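Local coordinates for solute-binding protein Csal_2479 (PDB 4P1L) that binds D-glucuronate and is probably the periplasmic solute-binding part of a tripartite ATP-independent (TRAP) system that carries solute into the cytoplasm, at residues Y36-A41 with S139-G144; P71-Q76 with A85-G90; D113-M118 with E264-W269. All blocks are in the same frame, centred on the assembly; numbering follows the deposited sequence.

Interaction 1: Y36-A41 with S139-G144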
loop_
_atom_site.group_PDB
_atom_site.type_symbol
_atom_site.label_atom_id
_atom_site.label_comp_id
_atom_site.label_asym_id
_atom_site.label_seq_id
_atom_site.Cartn_x
_atom_site.Cartn_y
_atom_site.Cartn_z
ATOM N N TYR A 36 -8.978 -1.347 -11.694
ATOM C CA TYR A 36 -8.656 -0.635 -10.468
ATOM C C TYR A 36 -7.810 0.596 -10.834
ATOM O O TYR A 36 -7.104 0.565 -11.817
ATOM C CB TYR A 36 -7.859 -1.591 -9.604
ATOM C CG TYR A 36 -7.721 -1.215 -8.151
ATOM C CD1 TYR A 36 -8.758 -1.443 -7.271
ATOM C CD2 TYR A 36 -6.527 -0.711 -7.658
ATOM C CE1 TYR A 36 -8.631 -1.143 -5.917
ATOM C CE2 TYR A 36 -6.363 -0.406 -6.283
ATOM C CZ TYR A 36 -7.435 -0.641 -5.430
ATOM O OH TYR A 36 -7.351 -0.364 -4.087
ATOM N N PRO A 37 -7.861 1.673 -10.032
ATOM C CA PRO A 37 -7.059 2.842 -10.412
ATOM C C PRO A 37 -5.604 2.512 -10.728
ATOM O O PRO A 37 -5.081 3.024 -11.725
ATOM C CB PRO A 37 -7.164 3.733 -9.183
ATOM C CG PRO A 37 -8.548 3.435 -8.671
ATOM C CD PRO A 37 -8.727 1.962 -8.877
ATOM N N ASN A 38 -4.961 1.700 -9.880
ATOM C CA ASN A 38 -3.579 1.293 -10.127
ATOM C C ASN A 38 -3.429 0.560 -11.457
ATOM O O ASN A 38 -2.409 0.706 -12.150
ATOM C CB ASN A 38 -3.072 0.370 -9.019
ATOM C CG ASN A 38 -3.094 1.027 -7.639
ATOM O OD1 ASN A 38 -3.937 1.874 -7.330
ATOM N ND2 ASN A 38 -2.164 0.617 -6.805
ATOM N N GLY A 39 -4.438 -0.244 -11.808
ATOM C CA GLY A 39 -4.377 -1.031 -13.038
ATOM C C GLY A 39 -4.380 -0.125 -14.266
ATOM O O GLY A 39 -3.574 -0.258 -15.177
ATOM N N LYS A 40 -5.301 0.829 -14.276
ATOM C CA LYS A 40 -5.395 1.791 -15.347
ATOM C C LYS A 40 -4.085 2.566 -15.524
ATOM O O LYS A 40 -3.617 2.727 -16.647
ATOM C CB LYS A 40 -6.551 2.749 -15.086
ATOM C CG LYS A 40 -7.938 2.094 -15.108
ATOM C CD LYS A 40 -9.013 3.111 -14.714
ATOM C CE LYS A 40 -10.423 2.579 -14.892
ATOM N NZ LYS A 40 -11.411 3.463 -14.239
ATOM N N ALA A 41 -3.495 3.029 -14.418
ATOM C CA ALA A 41 -2.290 3.855 -14.458
ATOM C C ALA A 41 -1.127 3.057 -15.023
ATOM O O ALA A 41 -0.287 3.587 -15.759
ATOM C CB ALA A 41 -1.951 4.377 -13.047
ATOM N N SER A 139 8.188 6.243 -9.471
ATOM C CA SER A 139 7.143 7.147 -9.016
ATOM C C SER A 139 6.363 6.506 -7.889
ATOM O O SER A 139 6.506 5.308 -7.632
ATOM C CB SER A 139 6.225 7.515 -10.173
ATOM O OG SER A 139 5.547 6.374 -10.659
ATOM N N TRP A 140 5.554 7.315 -7.209
ATOM C CA TRP A 140 4.769 6.862 -6.050
ATOM C C TRP A 140 3.276 6.960 -6.338
ATOM O O TRP A 140 2.803 8.022 -6.715
ATOM C CB TRP A 140 5.076 7.707 -4.821
ATOM C CG TRP A 140 6.515 7.728 -4.441
ATOM C CD1 TRP A 140 7.384 8.764 -4.600
ATOM C CD2 TRP A 140 7.250 6.677 -3.826
ATOM N NE1 TRP A 140 8.625 8.417 -4.138
ATOM C CE2 TRP A 140 8.569 7.150 -3.632
ATOM C CE3 TRP A 140 6.926 5.397 -3.393
ATOM C CZ2 TRP A 140 9.567 6.376 -3.043
ATOM C CZ3 TRP A 140 7.938 4.616 -2.811
ATOM C CH2 TRP A 140 9.229 5.119 -2.637
ATOM N N PHE A 141 2.569 5.849 -6.152
ATOM C CA PHE A 141 1.112 5.796 -6.212
ATOM C C PHE A 141 0.533 6.004 -4.796
ATOM O O PHE A 141 1.173 5.661 -3.786
ATOM C CB PHE A 141 0.623 4.430 -6.718
ATOM C CG PHE A 141 0.823 4.167 -8.203
ATOM C CD1 PHE A 141 1.430 5.081 -9.032
ATOM C CD2 PHE A 141 0.396 2.964 -8.756
ATOM C CE1 PHE A 141 1.622 4.799 -10.393
ATOM C CE2 PHE A 141 0.566 2.693 -10.109
ATOM C CZ PHE A 141 1.187 3.619 -10.919
ATOM N N GLY A 142 -0.690 6.522 -4.720
ATOM C CA GLY A 142 -1.420 6.582 -3.467
ATOM C C GLY A 142 -2.282 5.359 -3.174
ATOM O O GLY A 142 -2.692 4.641 -4.090
ATOM N N SER A 143 -2.552 5.099 -1.896
ATOM C CA SER A 143 -3.520 4.062 -1.552
ATOM C C SER A 143 -4.424 4.514 -0.386
ATOM O O SER A 143 -4.905 3.697 0.377
ATOM C CB SER A 143 -2.853 2.702 -1.270
ATOM O OG SER A 143 -2.159 2.662 -0.008
ATOM N N GLY A 144 -4.637 5.820 -0.265
ATOM C CA GLY A 144 -5.549 6.355 0.735
ATOM C C GLY A 144 -5.136 5.977 2.152
ATOM O O GLY A 144 -3.955 5.729 2.456
HETATM O O HOH W 1 -3.514 2.062 -4.610
#
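Asn38 and Ala41, near the start of helix 37-52, meet Phe141 at the end of strand 135-141, an outer strand of the mixed five-stranded sheet in this TRAP solute-binding fold. Along the helix, the first to touch is Asn38, whose amide runs alongside the ring, the two planes 80° apart. Its ND2 lies close to the ring plane at the edge, 4.0 Å from Phe141 CD2. That nitrogen is committed elsewhere, donating to Asn86 OD1 on the central strand 84-88, while OD1 accepts from Gln265 NE2, so the amide is held from both ends; the Asn38 side chain lies about 5 Å from the bound glucuronate, nearest atoms. One turn on, Ala41 points its methyl at the same ring, CB lying 3.9 Å from Phe141 CZ. Phe141 CB already points at the helix, and with CG anti to the carbonyl carbon (chi1 -73°) the ring comes to lie against both Asn38 and Ala41. An alanine here would remove the ring, and would probably leave Ala41 CB without its apolar mate and a gap beside the Asn38 amide. Beyond the ring the segments have no direct hydrogen bond, and a water bridges them instead: it donates to Asn38 OD1 at 2.8 Å and to the backbone oxygen Gly142 O, also at 2.8 Å.

Interaction 2: P71-Q76 with A85-G90; sequences PDAIEQ and ANFNMG
Phe87 and Ile74 meet inside a beta-alpha-beta crossover: helix 70-78 connects the parallel strands 59-62 and 84-88, which flank strand 26-29 in the sheet, and here it packs on strand 84-88. The ring of Phe87 reaches from the strand to the helix, with CG beside the backbone N and anti to the carbonyl carbon (chi1 -65°). Ile74 sets its CG1 methylene almost exactly above the ring centre, 3.5 Å from the Phe87 centroid and only 6° off the normal, a well-centred CH-pi contact. The rim of the ring also presses on the helix backbone, Phe87 CZ lying 3.5 Å from Ile74 CA. Ala73 adds its methyl, with CB 3.9 Å from Phe87 CE1. Its carbonyl oxygen approaches the ring obliquely but is engaged within the helix by Thr77 OG1. On the face away from Ile74, the methyl of Ala85 lies over the rim, 3.4 Å above the plane of the Phe87 ring, so aliphatic groups press on the ring from both faces. The ring of Trp29, on the neighbouring strand, also meets it.

Just past Phe87 the strand enters the ligand pocket. Asn88, which touches the bound glucuronate, forms an Asx turn in which its OD1 accepts from Gly90 N at 2.8 Å, the donor tilted 33° from the amide's carbonyl plane. Asn88 ND2 donates to Glu234, another residue of the site. Between 71-76 and 85-90 the contact rests on shape and dispersion, and the polar link between helix and strand is made one residue earlier, by Gln70 of the site, whose OE1 accepts from Asn88 N.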
loop_
_atom_site.group_PDB
_atom_site.type_symbol
_atom_site.label_atom_id
_atom_site.label_comp_id
_atom_site.label_asym_id
_atom_site.label_seq_id
_atom_site.Cartn_x
_atom_site.Cartn_y
_atom_site.Cartn_z
ATOM N N PRO A 71 4.676 -10.859 -1.913
ATOM C CA PRO A 71 6.051 -11.200 -1.502
ATOM C C PRO A 71 6.833 -11.934 -2.583
ATOM O O PRO A 71 7.986 -11.594 -2.817
ATOM C CB PRO A 71 5.843 -12.084 -0.262
ATOM C CG PRO A 71 4.502 -11.634 0.282
ATOM C CD PRO A 71 3.678 -11.375 -0.957
ATOM N N ASP A 72 6.222 -12.902 -3.259
ATOM C CA ASP A 72 6.935 -13.639 -4.286
ATOM C C ASP A 72 7.273 -12.737 -5.473
ATOM O O ASP A 72 8.337 -12.855 -6.054
ATOM C CB ASP A 72 6.119 -14.845 -4.764
ATOM C CG ASP A 72 5.889 -15.865 -3.655
ATOM O OD1 ASP A 72 6.835 -16.099 -2.858
ATOM O OD2 ASP A 72 4.758 -16.406 -3.570
ATOM N N ALA A 73 6.365 -11.830 -5.818
ATOM C CA ALA A 73 6.607 -10.890 -6.934
ATOM C C ALA A 73 7.729 -9.908 -6.624
ATOM O O ALA A 73 8.521 -9.558 -7.518
ATOM C CB ALA A 73 5.325 -10.131 -7.278
ATOM N N ILE A 74 7.805 -9.450 -5.374
ATOM C CA ILE A 74 8.890 -8.566 -4.980
ATOM C C ILE A 74 10.204 -9.298 -5.213
ATOM O O ILE A 74 11.125 -8.743 -5.801
ATOM C CB ILE A 74 8.788 -8.114 -3.524
ATOM C CG1 ILE A 74 7.663 -7.101 -3.369
ATOM C CG2 ILE A 74 10.100 -7.487 -3.067
ATOM C CD1 ILE A 74 7.343 -6.759 -1.902
ATOM N N GLU A 75 10.264 -10.557 -4.786
ATOM C CA GLU A 75 11.451 -11.378 -4.973
ATOM C C GLU A 75 11.832 -11.528 -6.447
ATOM O O GLU A 75 12.987 -11.362 -6.806
ATOM C CB GLU A 75 11.218 -12.758 -4.358
ATOM C CG GLU A 75 12.406 -13.697 -4.433
ATOM C CD GLU A 75 12.217 -14.948 -3.556
ATOM O OE1 GLU A 75 11.051 -15.383 -3.351
ATOM O OE2 GLU A 75 13.235 -15.488 -3.060
ATOM N N GLN A 76 10.852 -11.839 -7.291
ATOM C CA GLN A 76 11.086 -12.019 -8.709
ATOM C C GLN A 76 11.553 -10.725 -9.359
ATOM O O GLN A 76 12.307 -10.763 -10.313
ATOM C CB GLN A 76 9.813 -12.476 -9.419
ATOM C CG GLN A 76 9.331 -13.870 -9.099
ATOM C CD GLN A 76 8.052 -14.185 -9.855
ATOM O OE1 GLN A 76 8.057 -14.319 -11.086
ATOM N NE2 GLN A 76 6.941 -14.261 -9.131
ATOM N N ALA A 85 6.820 -3.341 -11.566
ATOM C CA ALA A 85 5.721 -3.670 -10.701
ATOM C C ALA A 85 5.250 -2.450 -9.910
ATOM O O ALA A 85 5.990 -1.473 -9.720
ATOM C CB ALA A 85 6.124 -4.772 -9.766
ATOM N N ASN A 86 4.007 -2.551 -9.466
ATOM C CA ASN A 86 3.393 -1.668 -8.481
ATOM C C ASN A 86 3.341 -2.462 -7.182
ATOM O O ASN A 86 2.604 -3.437 -7.064
ATOM C CB ASN A 86 2.011 -1.253 -9.011
ATOM C CG ASN A 86 1.076 -0.675 -7.962
ATOM O OD1 ASN A 86 -0.126 -0.858 -8.065
ATOM N ND2 ASN A 86 1.611 0.024 -6.956
ATOM N N PHE A 87 4.188 -2.081 -6.224
ATOM C CA PHE A 87 4.170 -2.712 -4.924
ATOM C C PHE A 87 3.676 -1.748 -3.852
ATOM O O PHE A 87 4.091 -0.587 -3.823
ATOM C CB PHE A 87 5.569 -3.168 -4.510
ATOM C CG PHE A 87 6.145 -4.249 -5.365
ATOM C CD1 PHE A 87 5.409 -5.383 -5.666
ATOM C CD2 PHE A 87 7.425 -4.133 -5.874
ATOM C CE1 PHE A 87 5.930 -6.378 -6.448
ATOM C CE2 PHE A 87 7.967 -5.152 -6.657
ATOM C CZ PHE A 87 7.200 -6.277 -6.940
ATOM N N ASN A 88 2.839 -2.256 -2.959
ATOM C CA ASN A 88 2.568 -1.587 -1.691
ATOM C C ASN A 88 3.819 -1.654 -0.787
ATOM O O ASN A 88 4.520 -2.688 -0.722
ATOM C CB ASN A 88 1.364 -2.229 -1.017
ATOM C CG ASN A 88 0.886 -1.456 0.203
ATOM O OD1 ASN A 88 1.404 -1.648 1.306
ATOM N ND2 ASN A 88 -0.101 -0.599 0.017
HETATM N N MSE A 89 4.112 -0.544 -0.118
HETATM C CA MSE A 89 5.312 -0.466 0.725
HETATM C C MSE A 89 5.226 -1.254 2.013
HETATM O O MSE A 89 6.249 -1.494 2.667
HETATM C CB MSE A 89 5.670 0.986 1.036
HETATM C CG MSE A 89 6.148 1.779 -0.157
HETATM SE SE MSE A 89 7.838 1.095 -0.970
HETATM C CE MSE A 89 9.066 2.191 0.082
ATOM N N GLY A 90 4.017 -1.664 2.402
ATOM C CA GLY A 90 3.847 -2.524 3.568
ATOM C C GLY A 90 4.634 -3.823 3.508
ATOM O O GLY A 90 5.456 -4.104 4.395
#

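Interaction 3: D113-M118 with E264-W269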
loop_
_atom_site.group_PDB
_atom_site.type_symbol
_atom_site.label_atom_id
_atom_site.label_comp_id
_atom_site.label_asym_id
_atom_site.label_seq_id
_atom_site.Cartn_x
_atom_site.Cartn_y
_atom_site.Cartn_z
ATOM N N ASP A 113 -0.466 14.805 2.915
ATOM C CA ASP A 113 0.826 14.973 3.567
ATOM C C ASP A 113 1.791 13.918 3.022
ATOM O O ASP A 113 2.969 14.189 2.760
ATOM C CB ASP A 113 0.717 14.808 5.087
ATOM C CG ASP A 113 0.065 16.010 5.772
ATOM O OD1 ASP A 113 0.711 17.061 5.898
ATOM O OD2 ASP A 113 -1.093 15.888 6.211
HETATM N N MSE A 114 1.294 12.704 2.850
HETATM C CA MSE A 114 2.152 11.622 2.372
HETATM C C MSE A 114 2.679 11.921 0.968
HETATM O O MSE A 114 3.885 11.767 0.699
HETATM C CB MSE A 114 1.408 10.283 2.437
HETATM C CG MSE A 114 2.153 9.104 1.860
HETATM SE SE MSE A 114 1.999 8.936 -0.095
HETATM C CE MSE A 114 0.060 8.716 -0.198
ATOM N N TYR A 115 1.812 12.403 0.078
ATOM C CA TYR A 115 2.251 12.764 -1.276
ATOM C C TYR A 115 3.346 13.827 -1.292
ATOM O O TYR A 115 4.361 13.690 -1.995
ATOM C CB TYR A 115 1.084 13.284 -2.116
ATOM C CG TYR A 115 0.054 12.267 -2.539
ATOM C CD1 TYR A 115 0.417 10.998 -2.991
ATOM C CD2 TYR A 115 -1.291 12.586 -2.527
ATOM C CE1 TYR A 115 -0.530 10.081 -3.383
ATOM C CE2 TYR A 115 -2.247 11.666 -2.947
ATOM C CZ TYR A 115 -1.851 10.424 -3.370
ATOM O OH TYR A 115 -2.795 9.520 -3.767
ATOM N N ARG A 116 3.141 14.880 -0.505
ATOM C CA ARG A 116 4.100 15.980 -0.416
ATOM C C ARG A 116 5.456 15.474 0.068
ATOM O O ARG A 116 6.516 15.827 -0.486
ATOM C CB ARG A 116 3.584 17.044 0.549
ATOM C CG ARG A 116 4.538 18.194 0.721
ATOM C CD ARG A 116 3.951 19.246 1.618
ATOM N NE ARG A 116 4.045 18.816 3.006
ATOM C CZ ARG A 116 3.010 18.509 3.777
ATOM N NH1 ARG A 116 1.761 18.601 3.319
ATOM N NH2 ARG A 116 3.230 18.122 5.022
ATOM N N ILE A 117 5.418 14.635 1.093
ATOM C CA ILE A 117 6.635 14.083 1.670
ATOM C C ILE A 117 7.352 13.138 0.718
ATOM O O ILE A 117 8.570 13.220 0.535
ATOM C CB ILE A 117 6.322 13.376 3.023
ATOM C CG1 ILE A 117 6.042 14.431 4.098
ATOM C CG2 ILE A 117 7.466 12.463 3.433
ATOM C CD1 ILE A 117 5.362 13.905 5.322
HETATM N N MSE A 118 6.601 12.249 0.084
HETATM C CA MSE A 118 7.197 11.241 -0.769
HETATM C C MSE A 118 7.704 11.837 -2.082
HETATM O O MSE A 118 8.595 11.268 -2.693
HETATM C CB MSE A 118 6.198 10.091 -1.049
HETATM C CG MSE A 118 5.753 9.335 0.204
HETATM SE SE MSE A 118 7.276 8.571 1.214
HETATM C CE MSE A 118 7.776 7.222 -0.140
ATOM N N GLU A 264 -1.612 10.447 -12.954
ATOM C CA GLU A 264 -2.900 9.916 -13.413
ATOM C C GLU A 264 -3.503 9.043 -12.314
ATOM O O GLU A 264 -4.677 9.177 -11.975
ATOM C CB GLU A 264 -2.740 9.082 -14.692
ATOM C CG GLU A 264 -4.070 8.480 -15.145
ATOM C CD GLU A 264 -3.964 7.523 -16.323
ATOM O OE1 GLU A 264 -2.847 7.218 -16.771
ATOM O OE2 GLU A 264 -5.018 7.077 -16.807
ATOM N N GLN A 265 -2.684 8.144 -11.768
ATOM C CA GLN A 265 -3.142 7.250 -10.714
ATOM C C GLN A 265 -3.739 8.020 -9.536
ATOM O O GLN A 265 -4.743 7.602 -8.964
ATOM C CB GLN A 265 -2.011 6.373 -10.216
ATOM C CG GLN A 265 -2.480 5.287 -9.263
ATOM C CD GLN A 265 -2.477 5.686 -7.796
ATOM O OE1 GLN A 265 -1.868 6.672 -7.387
ATOM N NE2 GLN A 265 -3.152 4.903 -6.997
ATOM N N ARG A 266 -3.117 9.126 -9.142
ATOM C CA ARG A 266 -3.617 9.868 -7.976
ATOM C C ARG A 266 -4.967 10.547 -8.267
ATOM O O ARG A 266 -5.843 10.601 -7.397
ATOM C CB ARG A 266 -2.584 10.879 -7.503
ATOM C CG ARG A 266 -1.285 10.219 -7.044
ATOM C CD ARG A 266 -0.273 11.271 -6.666
ATOM N NE ARG A 266 1.054 10.712 -6.451
ATOM C CZ ARG A 266 2.089 11.427 -6.033
ATOM N NH1 ARG A 266 1.951 12.713 -5.732
ATOM N NH2 ARG A 266 3.255 10.839 -5.862
ATOM N N ALA A 267 -5.145 11.018 -9.493
ATOM C CA ALA A 267 -6.425 11.579 -9.913
ATOM C C ALA A 267 -7.513 10.496 -9.965
ATOM O O ALA A 267 -8.627 10.708 -9.469
ATOM C CB ALA A 267 -6.290 12.283 -11.283
ATOM N N LEU A 268 -7.197 9.357 -10.597
ATOM C CA LEU A 268 -8.118 8.217 -10.670
ATOM C C LEU A 268 -8.463 7.714 -9.276
ATOM O O LEU A 268 -9.606 7.291 -9.000
ATOM C CB LEU A 268 -7.492 7.072 -11.454
ATOM C CG LEU A 268 -7.275 7.315 -12.938
ATOM C CD1 LEU A 268 -6.534 6.121 -13.578
ATOM C CD2 LEU A 268 -8.619 7.574 -13.631
ATOM N N TRP A 269 -7.453 7.730 -8.412
ATOM C CA TRP A 269 -7.628 7.293 -7.039
ATOM C C TRP A 269 -8.734 8.055 -6.311
ATOM O O TRP A 269 -9.615 7.452 -5.697
ATOM C CB TRP A 269 -6.335 7.423 -6.239
ATOM C CG TRP A 269 -6.539 6.886 -4.870
ATOM C CD1 TRP A 269 -6.683 7.604 -3.715
ATOM C CD2 TRP A 269 -6.669 5.505 -4.504
ATOM N NE1 TRP A 269 -6.899 6.755 -2.654
ATOM C CE2 TRP A 269 -6.909 5.461 -3.113
ATOM C CE3 TRP A 269 -6.636 4.306 -5.221
ATOM C CZ2 TRP A 269 -7.067 4.264 -2.419
ATOM C CZ3 TRP A 269 -6.801 3.112 -4.534
ATOM C CH2 TRP A 269 -7.035 3.104 -3.144
HETATM O O HOH W 2 -4.979 10.905 -4.780
#
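Segments 113-118 and 264-269, of helices 111-118 and 248-282, have their closest CA pair at Tyr115 and Arg266, 9.4 Å apart, a spacing bridged by two long side chains. The two lie head to tail, with ring and guanidinium planes 12° apart. The aliphatic part of Arg266 passes over one face of the ring, CD making a CH-pi contact 3.8 Å from the Tyr115 centroid. Farther out the guanidinium lies flat over the ring rim, with CZ 3.5 Å from Tyr115 CD1. The extended Arg266 chain, from CG to NE, lets one residue cover the ring from hydroxyl end to base. Other partners fix its rotation: NH1 forms a salt bridge with Asp119, and NH2 donates to Trp140 O.

At the opposite end, Tyr115 OH donates to a water at 2.8 Å, which in turn donates to Arg266 O. Trp269 closes this end more loosely, its CD1 4.3 Å from Tyr115 OH. Within helix 111-118, Arg116 grips Asp113 OD1 with both terminal nitrogens. The contact thus joins a short helix to the long helix that, in TRAP solute-binding proteins, characteristically runs across both domains.

In the fold
Interactions 1 and 2 are fully buried and pack helices against strands of one five-stranded sheet; between them the Phe141 ring packs on the Asn86 side chain. Interaction 3 is partly exposed and pairs two helices. Its chemistry follows its place: a charged guanidinium lies over a phenol ring, whereas in interaction 2 the side chains that meet are all apolar, and interaction 1 mixes aromatic packing with a buried amide and water. Gln265 ties interaction 3 to interaction 1 through its bond from Gly142 N, so the end of strand 135-141 and the loop after it are also held from the long helix. Interactions 2 and 3 do not touch, their nearest atoms about 5 Å apart.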